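Local coordinates for malate oxidoreductase (Thermotoga maritima, PDB 1VL6), which probably catalyses the NAD-dependent oxidative decarboxylation of malate to pyruvate and carbon dioxide, as a malic enzyme, at residues K189-G201 / L211-D223. Numbering follows the deposited sequence.
Sequences KIEEVKVVVNGIG and LLDLGVKNVVAVD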
# COMPACT_ATOMS: atom_id res chain seq x y z
N LYS A 189 0.27 0.10 -50.92
CA LYS A 189 0.86 1.45 -50.67
C LYS A 189 -0.16 2.36 -49.99
O LYS A 189 -1.29 2.44 -50.41
CB LYS A 189 1.34 2.12 -51.96
CG LYS A 189 2.26 1.26 -52.80
CD LYS A 189 2.77 2.01 -54.05
CE LYS A 189 4.21 1.58 -54.39
NZ LYS A 189 4.75 2.27 -55.59
N ILE A 190 0.25 3.08 -48.96
CA ILE A 190 -0.68 3.86 -48.16
C ILE A 190 -1.39 4.96 -48.94
O ILE A 190 -2.55 5.24 -48.72
CB ILE A 190 0.03 4.45 -46.91
CG1 ILE A 190 -1.01 4.99 -45.92
CG2 ILE A 190 0.95 5.55 -47.31
CD1 ILE A 190 -0.46 5.24 -44.55
N GLU A 191 -0.67 5.59 -49.85
CA GLU A 191 -1.28 6.60 -50.71
C GLU A 191 -2.25 5.98 -51.76
O GLU A 191 -2.91 6.73 -52.46
CB GLU A 191 -0.22 7.49 -51.37
CG GLU A 191 0.61 6.84 -52.48
CD GLU A 191 1.79 5.99 -52.02
OE1 GLU A 191 2.02 5.78 -50.79
OE2 GLU A 191 2.51 5.53 -52.94
N GLU A 192 -2.34 4.65 -51.85
CA GLU A 192 -3.25 4.04 -52.85
C GLU A 192 -4.46 3.32 -52.30
O GLU A 192 -5.38 3.10 -53.03
CB GLU A 192 -2.50 3.09 -53.76
CG GLU A 192 -1.29 3.75 -54.43
CD GLU A 192 -0.63 2.85 -55.43
OE1 GLU A 192 -0.88 1.63 -55.38
OE2 GLU A 192 0.13 3.38 -56.26
N VAL A 193 -4.51 3.03 -51.01
CA VAL A 193 -5.65 2.29 -50.46
C VAL A 193 -6.89 3.12 -50.19
O VAL A 193 -6.78 4.29 -49.80
CB VAL A 193 -5.30 1.55 -49.13
CG1 VAL A 193 -4.38 0.43 -49.43
CG2 VAL A 193 -4.70 2.48 -48.13
N LYS A 194 -8.06 2.47 -50.37
CA LYS A 194 -9.34 3.05 -50.02
C LYS A 194 -9.73 2.53 -48.64
O LYS A 194 -9.86 1.30 -48.46
CB LYS A 194 -10.38 2.63 -51.03
CG LYS A 194 -11.81 3.09 -50.78
CD LYS A 194 -12.83 2.46 -51.78
CE LYS A 194 -14.06 3.37 -52.00
NZ LYS A 194 -15.28 2.63 -52.46
N VAL A 195 -9.92 3.44 -47.69
CA VAL A 195 -10.23 3.09 -46.34
C VAL A 195 -11.56 3.66 -45.94
O VAL A 195 -11.74 4.87 -45.99
CB VAL A 195 -9.22 3.69 -45.40
CG1 VAL A 195 -9.52 3.23 -43.93
CG2 VAL A 195 -7.80 3.33 -45.82
N VAL A 196 -12.50 2.80 -45.54
CA VAL A 196 -13.82 3.23 -45.15
C VAL A 196 -13.85 3.33 -43.64
O VAL A 196 -13.61 2.34 -42.98
CB VAL A 196 -14.90 2.26 -45.59
CG1 VAL A 196 -16.23 2.65 -44.97
CG2 VAL A 196 -15.06 2.29 -47.07
N VAL A 197 -14.15 4.51 -43.10
CA VAL A 197 -14.37 4.66 -41.68
C VAL A 197 -15.85 4.88 -41.40
O VAL A 197 -16.43 5.85 -41.87
CB VAL A 197 -13.61 5.85 -41.14
CG1 VAL A 197 -13.83 5.99 -39.59
CG2 VAL A 197 -12.16 5.73 -41.47
N ASN A 198 -16.46 4.00 -40.60
CA ASN A 198 -17.88 4.11 -40.30
C ASN A 198 -18.11 4.45 -38.84
O ASN A 198 -17.68 3.71 -37.95
CB ASN A 198 -18.59 2.81 -40.59
CG ASN A 198 -20.12 2.93 -40.46
OD1 ASN A 198 -20.76 3.49 -41.33
ND2 ASN A 198 -20.70 2.38 -39.38
N GLY A 199 -18.87 5.53 -38.61
CA GLY A 199 -19.21 6.01 -37.26
C GLY A 199 -18.30 7.16 -36.89
O GLY A 199 -17.22 6.95 -36.34
N ILE A 200 -18.73 8.37 -37.21
CA ILE A 200 -17.87 9.55 -37.05
C ILE A 200 -18.24 10.28 -35.77
O ILE A 200 -18.75 11.39 -35.79
CB ILE A 200 -17.99 10.48 -38.27
CG1 ILE A 200 -17.89 9.68 -39.58
CG2 ILE A 200 -16.91 11.56 -38.23
CD1 ILE A 200 -16.51 9.23 -39.86
N GLY A 201 -18.03 9.60 -34.66
CA GLY A 201 -18.17 10.18 -33.34
C GLY A 201 -16.79 10.53 -32.84
O GLY A 201 -15.93 10.89 -33.64
N LEU A 211 -5.41 9.05 -40.13
CA LEU A 211 -5.12 8.36 -41.40
C LEU A 211 -4.67 9.36 -42.45
O LEU A 211 -3.71 9.10 -43.20
CB LEU A 211 -6.31 7.56 -41.91
CG LEU A 211 -6.76 6.39 -41.02
CD1 LEU A 211 -8.11 5.84 -41.48
CD2 LEU A 211 -5.73 5.31 -40.98
N LEU A 212 -5.32 10.52 -42.49
CA LEU A 212 -4.89 11.52 -43.46
C LEU A 212 -3.49 11.99 -43.16
O LEU A 212 -2.70 11.99 -44.03
CB LEU A 212 -5.85 12.69 -43.56
CG LEU A 212 -7.26 12.34 -44.07
CD1 LEU A 212 -8.29 13.45 -43.72
CD2 LEU A 212 -7.32 12.00 -45.56
N ASP A 213 -3.19 12.34 -41.93
CA ASP A 213 -1.82 12.68 -41.52
C ASP A 213 -0.82 11.63 -41.92
O ASP A 213 0.31 11.97 -42.25
CB ASP A 213 -1.68 12.70 -40.02
CG ASP A 213 -1.94 13.99 -39.43
OD1 ASP A 213 -2.26 14.94 -40.19
OD2 ASP A 213 -1.86 14.13 -38.18
N LEU A 214 -1.19 10.36 -41.75
CA LEU A 214 -0.26 9.27 -42.01
C LEU A 214 0.04 9.08 -43.49
O LEU A 214 1.12 8.62 -43.85
CB LEU A 214 -0.72 7.96 -41.36
CG LEU A 214 -0.47 7.89 -39.84
CD1 LEU A 214 -1.12 6.67 -39.26
CD2 LEU A 214 1.01 7.90 -39.52
N GLY A 215 -0.88 9.52 -44.35
CA GLY A 215 -0.65 9.50 -45.78
C GLY A 215 -1.74 8.91 -46.65
O GLY A 215 -1.59 8.87 -47.89
N VAL A 216 -2.82 8.43 -46.03
CA VAL A 216 -3.91 7.86 -46.75
C VAL A 216 -4.59 8.97 -47.54
O VAL A 216 -4.74 10.06 -47.02
CB VAL A 216 -4.89 7.17 -45.77
CG1 VAL A 216 -6.03 6.56 -46.49
CG2 VAL A 216 -4.19 6.11 -44.99
N LYS A 217 -4.97 8.71 -48.78
CA LYS A 217 -5.55 9.73 -49.61
C LYS A 217 -7.00 9.45 -49.84
O LYS A 217 -7.80 10.36 -49.79
CB LYS A 217 -4.71 9.95 -50.89
CG LYS A 217 -3.26 10.50 -50.54
CD LYS A 217 -2.68 11.56 -51.46
CE LYS A 217 -1.40 12.20 -50.87
NZ LYS A 217 -1.52 12.76 -49.43
N ASN A 218 -7.38 8.21 -50.02
CA ASN A 218 -8.78 7.89 -50.19
C ASN A 218 -9.46 7.38 -48.91
O ASN A 218 -9.72 6.20 -48.74
CB ASN A 218 -8.93 6.89 -51.32
CG ASN A 218 -10.35 6.80 -51.78
OD1 ASN A 218 -11.22 7.50 -51.24
ND2 ASN A 218 -10.60 5.96 -52.78
N VAL A 219 -9.78 8.30 -48.02
CA VAL A 219 -10.56 7.96 -46.84
C VAL A 219 -12.01 8.29 -47.12
O VAL A 219 -12.32 9.37 -47.60
CB VAL A 219 -10.14 8.77 -45.62
CG1 VAL A 219 -10.97 8.39 -44.41
CG2 VAL A 219 -8.65 8.58 -45.32
N VAL A 220 -12.88 7.33 -46.84
CA VAL A 220 -14.30 7.52 -47.06
C VAL A 220 -15.01 7.38 -45.71
O VAL A 220 -14.98 6.31 -45.12
CB VAL A 220 -14.83 6.50 -48.06
CG1 VAL A 220 -16.32 6.69 -48.30
CG2 VAL A 220 -14.08 6.63 -49.38
N ALA A 221 -15.60 8.48 -45.26
CA ALA A 221 -16.28 8.56 -43.99
C ALA A 221 -17.77 8.24 -44.16
O ALA A 221 -18.43 8.68 -45.12
CB ALA A 221 -16.16 9.96 -43.45
N VAL A 222 -18.32 7.49 -43.20
CA VAL A 222 -19.72 7.07 -43.28
C VAL A 222 -20.33 7.14 -41.89
O VAL A 222 -19.67 6.81 -40.91
CB VAL A 222 -19.82 5.63 -43.83
CG1 VAL A 222 -21.19 5.35 -44.37
CG2 VAL A 222 -18.78 5.40 -44.91
N ASP A 223 -21.57 7.60 -41.82
CA ASP A 223 -22.30 7.63 -40.57
C ASP A 223 -23.77 7.25 -40.92
O ASP A 223 -24.03 6.67 -41.97
CB ASP A 223 -22.16 9.02 -39.94
CG ASP A 223 -22.33 9.00 -38.44
OD1 ASP A 223 -23.51 8.90 -37.98
OD2 ASP A 223 -21.34 9.09 -37.64
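Val195 pairs with Val219 and Val197 with Ala221, in parallel, across strands 194-198 and 218-223, the two axes 4.7 Å apart and their directions 21° from parallel. Five backbone hydrogen bonds join the two segments, from Val195 N to Asn218 O through to Gly199 N, just past the strand, to Val222 O. Beyond the last of these, Asp223 takes over with its carboxylate: Ile200 N donates to Asp223 OD2 at 2.7 Å, meeting the oxygen on its anti side, 20° out of the carboxylate plane. Ile200 CB lies 3.7 Å from Asp223 OD2. Ile200 CG1, anti to the carbonyl carbon (chi1 -47°), passes Val222 O at 3.6 Å. Ile200 CD1 ends on Ala221 CB at 3.7 Å, an apolar tip laid against the strand. Farther along the same face Val195 divides its methyls, CG1 meeting Leu211 CD1 tip to tip at 3.8 Å while CG2 touches Val216 CG1, the two side chains crossing at about a right angle. Gly215 closes helix 202-214 in a Schellman motif. The whole forms a Rossmann-type beta-alpha-beta crossover, and Gly199 and Gly201 fit its GxGxxG turn, consistent with dinucleotide binding. Strand 266-269 pairs with the other edge of strand 194-198, helix 166-186 packs on Ile190, Leu211 and Val216, and helix 257-261 covers the opposite face at Val196 and Val220.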